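Long-range contacts in glyoxalase family protein (Bacillus cereus, PDB 1ZSW), which is of unknown function but binds zinc and belongs to the glyoxalase/bleomycin resistance/dioxygenase superfamily, whose members are commonly metal-dependent enzymes: residues Met36-Asn40 with Ile89-Gly93; Leu54-Thr60 with Leu71-Thr77; Asp276-Phe280 with Gly301-Asp305. All coordinates share one frame; numbering follows the deposited sequence.

Contact 1 of 3, residues Met36-Asn40 with Ile89-Gly93; sequences MVTKN and IPLVG
Lys39 grips the turn Ile89-Val92 by its ammonium group, and this polar clasp is the first of three kinds of interaction here. NZ donates to two backbone carbonyls, Pro90 O at 2.8 Å and Val92 O at 2.7 Å, tilted a little under 30° from each carbonyl plane. The chain runs extended from CB to CE, with CG anti to the backbone N (chi1 -164°), and bends only at the last torsion, which swings NZ between the two oxygens. The turn is of type I, closed by its own bond from Val92 N to Ile89 O, and the lysine bridges two further carbonyls of it. Backbone bonding comes second: Ile89 N donates to Thr38 O at 2.8 Å, nearly straight, while Pro90 CA offers a weaker C-H to Lys39 O. Apolar contact is the third. Val37 CG1 lies 4.0 Å from Ile89 CD1 and also meets Val92 CG1, which in turn rests on Lys39 CB at 3.9 Å. The contact joins the end of strand 31-38 to the loop that leaves its parallel neighbour, strand 83-88; helix 41-51 starts just beyond, and Arg241 packs against both Lys39 and Val92.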
loop_
_atom_site.group_PDB
_atom_site.type_symbol
_atom_site.label_atom_id
_atom_site.label_comp_id
_atom_site.label_asym_id
_atom_site.label_seq_id
_atom_site.Cartn_x
_atom_site.Cartn_y
_atom_site.Cartn_z
ATOM N N MET A 36 -1.573 -4.650 -6.058
ATOM C CA MET A 36 -0.644 -5.532 -6.803
ATOM C C MET A 36 -1.426 -6.451 -7.714
ATOM O O MET A 36 -2.656 -6.543 -7.652
ATOM C CB MET A 36 0.100 -6.417 -5.782
ATOM C CG MET A 36 1.272 -5.767 -5.043
ATOM S SD MET A 36 0.808 -4.526 -3.832
ATOM C CE MET A 36 0.114 -5.556 -2.545
ATOM N N VAL A 37 -0.701 -7.126 -8.603
ATOM C CA VAL A 37 -1.275 -8.126 -9.492
ATOM C C VAL A 37 -0.755 -9.502 -9.102
ATOM O O VAL A 37 0.458 -9.671 -8.915
ATOM C CB VAL A 37 -0.865 -7.801 -10.921
ATOM C CG1 VAL A 37 -1.287 -8.927 -11.915
ATOM C CG2 VAL A 37 -1.486 -6.461 -11.366
ATOM N N THR A 38 -1.687 -10.459 -8.973
ATOM C CA THR A 38 -1.382 -11.890 -8.734
ATOM C C THR A 38 -1.939 -12.722 -9.880
ATOM O O THR A 38 -2.942 -12.369 -10.489
ATOM C CB THR A 38 -1.926 -12.413 -7.375
ATOM O OG1 THR A 38 -1.466 -13.754 -7.150
ATOM C CG2 THR A 38 -3.439 -12.422 -7.321
ATOM N N LYS A 39 -1.266 -13.843 -10.167
ATOM C CA LYS A 39 -1.768 -14.759 -11.185
ATOM C C LYS A 39 -2.743 -15.783 -10.598
ATOM O O LYS A 39 -3.549 -16.386 -11.342
ATOM C CB LYS A 39 -0.568 -15.510 -11.794
ATOM C CG LYS A 39 -0.909 -16.196 -13.096
ATOM C CD LYS A 39 0.325 -16.871 -13.684
ATOM C CE LYS A 39 -0.052 -17.718 -14.905
ATOM N NZ LYS A 39 -0.465 -16.941 -16.114
ATOM N N ASN A 40 -2.678 -16.011 -9.281
ATOM C CA ASN A 40 -3.382 -17.147 -8.668
ATOM C C ASN A 40 -3.883 -16.798 -7.285
ATOM O O ASN A 40 -3.107 -16.705 -6.370
ATOM C CB ASN A 40 -2.451 -18.356 -8.597
ATOM C CG ASN A 40 -3.172 -19.636 -8.162
ATOM O OD1 ASN A 40 -3.513 -19.818 -7.000
ATOM N ND2 ASN A 40 -3.413 -20.518 -9.121
ATOM N N ILE A 89 -5.247 -12.016 -12.019
ATOM C CA ILE A 89 -5.328 -11.989 -13.483
ATOM C C ILE A 89 -4.699 -13.303 -13.936
ATOM O O ILE A 89 -3.507 -13.372 -14.126
ATOM C CB ILE A 89 -4.583 -10.765 -14.058
ATOM C CG1 ILE A 89 -5.147 -9.480 -13.392
ATOM C CG2 ILE A 89 -4.663 -10.736 -15.614
ATOM C CD1 ILE A 89 -4.661 -8.178 -13.951
ATOM N N PRO A 90 -5.511 -14.373 -14.033
ATOM C CA PRO A 90 -5.003 -15.730 -14.288
ATOM C C PRO A 90 -4.046 -15.938 -15.468
ATOM O O PRO A 90 -3.184 -16.820 -15.377
ATOM C CB PRO A 90 -6.308 -16.546 -14.455
ATOM C CG PRO A 90 -7.244 -15.840 -13.514
ATOM C CD PRO A 90 -6.970 -14.383 -13.823
ATOM N N LEU A 91 -4.169 -15.162 -16.536
ATOM C CA LEU A 91 -3.274 -15.337 -17.706
ATOM C C LEU A 91 -2.103 -14.370 -17.757
ATOM O O LEU A 91 -1.364 -14.334 -18.737
ATOM C CB LEU A 91 -4.050 -15.224 -19.001
ATOM C CG LEU A 91 -5.133 -16.283 -19.189
ATOM C CD1 LEU A 91 -5.887 -15.902 -20.377
ATOM C CD2 LEU A 91 -4.524 -17.653 -19.373
ATOM N N VAL A 92 -1.937 -13.581 -16.701
ATOM C CA VAL A 92 -0.812 -12.652 -16.664
ATOM C C VAL A 92 0.539 -13.346 -16.739
ATOM O O VAL A 92 0.689 -14.448 -16.236
ATOM C CB VAL A 92 -0.917 -11.701 -15.424
ATOM C CG1 VAL A 92 -0.475 -12.402 -14.169
ATOM C CG2 VAL A 92 -0.072 -10.437 -15.715
ATOM N N GLY A 93 1.517 -12.673 -17.362
ATOM C CA GLY A 93 2.898 -13.158 -17.438
ATOM C C GLY A 93 3.771 -12.737 -16.260
ATOM O O GLY A 93 3.275 -12.203 -15.233
#

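Contact 2 of 3, residues Leu54-Thr60 with Leu71-Thr77; sequences LRRVKMT and LFYGDKT
Val57 is a bump that fits against Phe72 and the bend Asp75-Thr77. It sits in a classic beta bulge, where Val57 and Lys58 together face Phe72. Its CG2 presses on Phe72 CB at 3.6 Å, the two side chains crossing at about a right angle, while Val57 CG1, anti to the carbonyl carbon (chi1 -65°), reaches the bend and lies 3.2 Å from Asp75 O. Gly74, lacking a side chain, lies beside this valine. The extra residue also changes the bonding: Phe72 O takes Val57 N at 3.0 Å from above the carbonyl plane and a weak bond from Lys58 N. On the face of Arg56, Met59, Leu71 and Tyr73, the Tyr73 ring slants past Arg56, CD2 lying 4.0 Å from Arg56 CB, and Met59 and Leu71 lie side by side. Just before the strand, Leu54 CD1 packs on Tyr73 CB. At the far end the extended Arg55 side chain follows the bend, and NH1 donates to Lys76 O at 2.7 Å; NH2 binds Val308 O. This is a bulged antiparallel beta hairpin at the edge of a glyoxalase-type sheet, with Phe72 turned to the zinc-site side, its side chain about 6 Å from the zinc ion.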
loop_
_atom_site.group_PDB
_atom_site.type_symbol
_atom_site.label_atom_id
_atom_site.label_comp_id
_atom_site.label_asym_id
_atom_site.label_seq_id
_atom_site.Cartn_x
_atom_site.Cartn_y
_atom_site.Cartn_z
ATOM N N LEU A 54 -2.120 -12.138 7.964
ATOM C CA LEU A 54 -2.980 -10.963 7.813
ATOM C C LEU A 54 -4.419 -11.460 7.699
ATOM O O LEU A 54 -4.643 -12.621 7.321
ATOM C CB LEU A 54 -2.645 -10.165 6.545
ATOM C CG LEU A 54 -1.196 -9.673 6.509
ATOM C CD1 LEU A 54 -1.002 -9.026 5.145
ATOM C CD2 LEU A 54 -0.921 -8.653 7.556
ATOM N N ARG A 55 -5.362 -10.571 8.025
ATOM C CA ARG A 55 -6.780 -10.915 7.801
ATOM C C ARG A 55 -7.183 -10.657 6.366
ATOM O O ARG A 55 -6.830 -9.613 5.829
ATOM C CB ARG A 55 -7.673 -10.050 8.675
ATOM C CG ARG A 55 -9.180 -10.503 8.597
ATOM C CD ARG A 55 -10.001 -9.710 9.593
ATOM N NE ARG A 55 -11.300 -10.401 9.695
ATOM C CZ ARG A 55 -12.321 -10.012 10.446
ATOM N NH1 ARG A 55 -12.241 -8.930 11.196
ATOM N NH2 ARG A 55 -13.418 -10.759 10.452
ATOM N N ARG A 56 -7.931 -11.579 5.749
ATOM C CA ARG A 56 -8.532 -11.249 4.457
ATOM C C ARG A 56 -9.747 -10.424 4.767
ATOM O O ARG A 56 -10.747 -10.959 5.255
ATOM C CB ARG A 56 -8.892 -12.470 3.626
ATOM C CG ARG A 56 -9.558 -12.018 2.299
ATOM C CD ARG A 56 -9.796 -13.182 1.401
ATOM N NE ARG A 56 -11.047 -13.852 1.788
ATOM C CZ ARG A 56 -11.165 -15.150 2.051
ATOM N NH1 ARG A 56 -10.120 -15.972 1.986
ATOM N NH2 ARG A 56 -12.356 -15.642 2.366
ATOM N N VAL A 57 -9.641 -9.120 4.550
ATOM C CA VAL A 57 -10.678 -8.186 5.013
ATOM C C VAL A 57 -11.760 -7.985 3.968
ATOM O O VAL A 57 -12.834 -7.494 4.297
ATOM C CB VAL A 57 -10.108 -6.831 5.517
ATOM C CG1 VAL A 57 -9.258 -7.064 6.767
ATOM C CG2 VAL A 57 -9.228 -6.136 4.448
ATOM N N LYS A 58 -11.473 -8.315 2.711
ATOM C CA LYS A 58 -12.478 -8.179 1.657
ATOM C C LYS A 58 -12.164 -9.063 0.479
ATOM O O LYS A 58 -11.024 -9.114 -0.018
ATOM C CB LYS A 58 -12.642 -6.718 1.196
ATOM C CG LYS A 58 -14.063 -6.404 0.656
ATOM C CD LYS A 58 -14.789 -5.514 1.695
ATOM C CE LYS A 58 -16.295 -5.679 1.708
ATOM N NZ LYS A 58 -16.830 -5.386 3.083
ATOM N N MET A 59 -13.171 -9.804 0.055
ATOM C CA MET A 59 -13.087 -10.639 -1.115
ATOM C C MET A 59 -14.122 -10.052 -2.044
ATOM O O MET A 59 -15.328 -10.190 -1.793
ATOM C CB MET A 59 -13.428 -12.087 -0.770
ATOM C CG MET A 59 -13.499 -13.006 -1.951
ATOM S SD MET A 59 -13.502 -14.750 -1.452
ATOM C CE MET A 59 -14.974 -14.824 -0.431
ATOM N N THR A 60 -13.657 -9.392 -3.094
ATOM C CA THR A 60 -14.596 -8.709 -4.038
ATOM C C THR A 60 -14.081 -8.841 -5.462
ATOM O O THR A 60 -13.309 -9.778 -5.765
ATOM C CB THR A 60 -14.887 -7.258 -3.555
ATOM O OG1 THR A 60 -15.952 -6.655 -4.327
ATOM C CG2 THR A 60 -13.644 -6.390 -3.630
ATOM N N LEU A 71 -8.722 -8.964 -3.964
ATOM C CA LEU A 71 -8.640 -9.430 -2.591
ATOM C C LEU A 71 -7.853 -8.451 -1.713
ATOM O O LEU A 71 -6.785 -7.955 -2.130
ATOM C CB LEU A 71 -7.933 -10.805 -2.557
ATOM C CG LEU A 71 -8.362 -11.869 -3.573
ATOM C CD1 LEU A 71 -7.570 -13.098 -3.263
ATOM C CD2 LEU A 71 -9.863 -12.170 -3.453
ATOM N N PHE A 72 -8.411 -8.048 -0.560
ATOM C CA PHE A 72 -7.679 -7.159 0.356
ATOM C C PHE A 72 -7.313 -7.970 1.581
ATOM O O PHE A 72 -8.088 -8.841 2.051
ATOM C CB PHE A 72 -8.519 -5.963 0.884
ATOM C CG PHE A 72 -8.839 -4.885 -0.128
ATOM C CD1 PHE A 72 -9.834 -5.083 -1.080
ATOM C CD2 PHE A 72 -8.201 -3.639 -0.067
ATOM C CE1 PHE A 72 -10.170 -4.072 -1.984
ATOM C CE2 PHE A 72 -8.527 -2.610 -0.973
ATOM C CZ PHE A 72 -9.515 -2.835 -1.935
ATOM N N TYR A 73 -6.101 -7.695 2.071
ATOM C CA TYR A 73 -5.586 -8.188 3.362
ATOM C C TYR A 73 -5.173 -7.003 4.225
ATOM O O TYR A 73 -4.723 -5.967 3.721
ATOM C CB TYR A 73 -4.358 -9.071 3.094
ATOM C CG TYR A 73 -4.626 -10.189 2.094
ATOM C CD1 TYR A 73 -4.381 -10.003 0.722
ATOM C CD2 TYR A 73 -5.189 -11.426 2.512
ATOM C CE1 TYR A 73 -4.620 -11.001 -0.210
ATOM C CE2 TYR A 73 -5.456 -12.440 1.565
ATOM C CZ TYR A 73 -5.162 -12.209 0.214
ATOM O OH TYR A 73 -5.371 -13.154 -0.751
ATOM N N GLY A 74 -5.268 -7.156 5.533
ATOM C CA GLY A 74 -4.844 -6.103 6.433
ATOM C C GLY A 74 -5.029 -6.516 7.861
ATOM O O GLY A 74 -4.932 -7.681 8.186
ATOM N N ASP A 75 -5.300 -5.527 8.689
ATOM C CA ASP A 75 -5.468 -5.743 10.121
ATOM C C ASP A 75 -6.912 -6.167 10.402
ATOM O O ASP A 75 -7.641 -6.512 9.490
ATOM C CB ASP A 75 -5.027 -4.510 10.945
ATOM C CG ASP A 75 -5.998 -3.339 10.883
ATOM O OD1 ASP A 75 -6.918 -3.386 10.064
ATOM O OD2 ASP A 75 -5.813 -2.352 11.650
ATOM N N LYS A 76 -7.301 -6.117 11.672
ATOM C CA LYS A 76 -8.651 -6.597 12.070
ATOM C C LYS A 76 -9.773 -6.029 11.194
ATOM O O LYS A 76 -10.691 -6.761 10.808
ATOM C CB LYS A 76 -8.913 -6.257 13.534
ATOM C CG LYS A 76 -10.242 -6.812 14.087
ATOM C CD LYS A 76 -10.406 -6.333 15.525
ATOM C CE LYS A 76 -11.742 -6.762 16.107
ATOM N NZ LYS A 76 -11.726 -8.230 16.327
ATOM N N THR A 77 -9.694 -4.745 10.863
ATOM C CA THR A 77 -10.750 -4.093 10.061
ATOM C C THR A 77 -10.286 -3.643 8.670
ATOM O O THR A 77 -11.013 -2.975 7.924
ATOM C CB THR A 77 -11.332 -2.849 10.771
ATOM O OG1 THR A 77 -10.297 -1.879 10.966
ATOM C CG2 THR A 77 -11.932 -3.223 12.120
HETATM O O HOH W 1 -13.720 -9.532 13.834
#

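Contact 3 of 3, residues Asp276-Phe280 with Gly301-Asp305; sequences DRFYF and GFTVD
Tyr279 carries the largest share of this contact, setting one face of its ring against Phe302 and its edge toward Gly301 O, Val304 and Asp305. Its CB already touches the Phe302 ring, 3.9 Å from CE2. At CG the approach tightens, with Phe302 CD2 3.6 Å away over one face of the tyrosine ring and offset toward its rim; the ring planes stand 59° apart, an oblique pairing. CD1 stays against Phe302 CE2 at 3.7 Å. On the other branch CD2 meets Val304 CG1 and Gly301 O at the ring edge, and CE2 comes within 3.7 Å of Asp305 OD1. The hydroxyl ends near Asp305 OD2, too far to bond. Phe278 adds a second ring: its edge, at CE2, meets Asp305 CB at 3.5 Å, and Val304 CG1 comes to CE2 obliquely. Between the backbones, Gly301 N donates to Tyr279 O at 2.8 Å. Just before, Phe278 N donates to Asp276 OD1 in an Asx turn, which probably helps to set the course of the loop. Asp305 OD1 has its salt-bridge partner in Lys58. The chemistry is therefore mainly aromatic and apolar, pinned by one backbone bond, and it buries the Tyr279 hydroxyl without a polar partner in the model.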
loop_
_atom_site.group_PDB
_atom_site.type_symbol
_atom_site.label_atom_id
_atom_site.label_comp_id
_atom_site.label_asym_id
_atom_site.label_seq_id
_atom_site.Cartn_x
_atom_site.Cartn_y
_atom_site.Cartn_z
ATOM N N ASP A 276 -15.903 7.370 -6.555
ATOM C CA ASP A 276 -16.370 6.716 -5.352
ATOM C C ASP A 276 -16.120 5.215 -5.447
ATOM O O ASP A 276 -16.668 4.516 -6.323
ATOM C CB ASP A 276 -17.847 7.028 -5.107
ATOM C CG ASP A 276 -18.303 6.589 -3.744
ATOM O OD1 ASP A 276 -17.537 5.871 -3.056
ATOM O OD2 ASP A 276 -19.435 6.952 -3.354
ATOM N N ARG A 277 -15.227 4.733 -4.575
ATOM C CA ARG A 277 -14.840 3.333 -4.548
ATOM C C ARG A 277 -15.607 2.590 -3.456
ATOM O O ARG A 277 -15.271 1.442 -3.130
ATOM C CB ARG A 277 -13.321 3.203 -4.352
ATOM C CG ARG A 277 -12.470 3.682 -5.547
ATOM C CD ARG A 277 -12.835 2.980 -6.849
ATOM N NE ARG A 277 -11.759 3.005 -7.851
ATOM C CZ ARG A 277 -11.928 2.661 -9.130
ATOM N NH1 ARG A 277 -13.148 2.330 -9.577
ATOM N NH2 ARG A 277 -10.900 2.695 -9.978
ATOM N N PHE A 278 -16.657 3.241 -2.952
ATOM C CA PHE A 278 -17.539 2.736 -1.899
ATOM C C PHE A 278 -16.897 2.760 -0.511
ATOM O O PHE A 278 -17.377 3.458 0.390
ATOM C CB PHE A 278 -18.141 1.359 -2.253
ATOM C CG PHE A 278 -19.313 0.971 -1.390
ATOM C CD1 PHE A 278 -20.476 1.732 -1.384
ATOM C CD2 PHE A 278 -19.257 -0.167 -0.602
ATOM C CE1 PHE A 278 -21.560 1.374 -0.589
ATOM C CE2 PHE A 278 -20.341 -0.535 0.191
ATOM C CZ PHE A 278 -21.487 0.241 0.199
ATOM N N TYR A 279 -15.787 2.041 -0.360
ATOM C CA TYR A 279 -15.090 1.975 0.912
ATOM C C TYR A 279 -14.280 3.253 1.175
ATOM O O TYR A 279 -13.828 3.477 2.299
ATOM C CB TYR A 279 -14.193 0.755 0.925
ATOM C CG TYR A 279 -14.940 -0.488 0.458
ATOM C CD1 TYR A 279 -14.563 -1.145 -0.712
ATOM C CD2 TYR A 279 -16.046 -0.974 1.176
ATOM C CE1 TYR A 279 -15.238 -2.283 -1.147
ATOM C CE2 TYR A 279 -16.731 -2.102 0.748
ATOM C CZ TYR A 279 -16.324 -2.753 -0.415
ATOM O OH TYR A 279 -17.005 -3.875 -0.866
ATOM N N PHE A 280 -14.125 4.074 0.131
ATOM C CA PHE A 280 -13.480 5.387 0.205
ATOM C C PHE A 280 -13.703 6.100 -1.122
ATOM O O PHE A 280 -14.091 5.454 -2.124
ATOM C CB PHE A 280 -11.954 5.235 0.488
ATOM C CG PHE A 280 -11.246 4.227 -0.418
ATOM C CD1 PHE A 280 -10.805 4.596 -1.706
ATOM C CD2 PHE A 280 -10.993 2.919 0.036
ATOM C CE1 PHE A 280 -10.124 3.667 -2.543
ATOM C CE2 PHE A 280 -10.320 1.975 -0.811
ATOM C CZ PHE A 280 -9.894 2.384 -2.104
ATOM N N GLY A 301 -14.551 3.133 4.972
ATOM C CA GLY A 301 -13.884 1.896 5.338
ATOM C C GLY A 301 -14.697 0.651 5.061
ATOM O O GLY A 301 -15.834 0.745 4.587
ATOM N N PHE A 302 -14.121 -0.508 5.374
ATOM C CA PHE A 302 -14.729 -1.803 5.009
ATOM C C PHE A 302 -15.890 -2.228 5.911
ATOM O O PHE A 302 -16.572 -3.214 5.606
ATOM C CB PHE A 302 -13.679 -2.930 4.984
ATOM C CG PHE A 302 -12.617 -2.749 3.941
ATOM C CD1 PHE A 302 -11.274 -2.760 4.290
ATOM C CD2 PHE A 302 -12.967 -2.567 2.604
ATOM C CE1 PHE A 302 -10.281 -2.569 3.323
ATOM C CE2 PHE A 302 -11.999 -2.386 1.629
ATOM C CZ PHE A 302 -10.655 -2.387 1.985
ATOM N N THR A 303 -16.087 -1.516 7.020
ATOM C CA THR A 303 -17.171 -1.848 7.953
ATOM C C THR A 303 -18.451 -1.105 7.596
ATOM O O THR A 303 -19.496 -1.341 8.205
ATOM C CB THR A 303 -16.793 -1.599 9.439
ATOM O OG1 THR A 303 -16.660 -0.192 9.685
ATOM C CG2 THR A 303 -15.499 -2.326 9.806
ATOM N N VAL A 304 -18.365 -0.228 6.594
ATOM C CA VAL A 304 -19.529 0.469 6.051
ATOM C C VAL A 304 -20.647 -0.514 5.633
ATOM O O VAL A 304 -21.813 -0.280 5.952
ATOM C CB VAL A 304 -19.141 1.458 4.887
ATOM C CG1 VAL A 304 -18.827 0.721 3.586
ATOM C CG2 VAL A 304 -20.231 2.499 4.651
ATOM N N ASP A 305 -20.284 -1.611 4.961
ATOM C CA ASP A 305 -21.266 -2.554 4.399
ATOM C C ASP A 305 -21.243 -3.946 5.052
ATOM O O ASP A 305 -21.647 -4.946 4.435
ATOM C CB ASP A 305 -21.087 -2.667 2.871
ATOM C CG ASP A 305 -19.915 -3.571 2.461
ATOM O OD1 ASP A 305 -18.925 -3.675 3.225
ATOM O OD2 ASP A 305 -19.980 -4.175 1.359
#

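In the fold
Contacts 2 and 3 form one continuous patch; contact 1 touches neither, its nearest atoms about 6 Å from contact 2 and about 12 Å from contact 3. Between contacts 2 and 3 the link is both ionic and aromatic: Lys58 NZ bridges to Asp305 OD1 at 2.7 Å, and Phe72 CD2 meets Phe302 CZ at 3.4 Å in an edge-to-face pair. Since the side chains of Phe72 and Phe302 lie about 6 and 9 Å from the zinc ion, this patch flanks the site made by His33, His246 and Glu294; a bound beta-mercaptoethanol, probably from the crystallisation liquor, may mark a pocket near Phe72 and Tyr279. Contact 1 reaches the same sheet as contact 2, the side chain of Val37 about 11 Å from the metal.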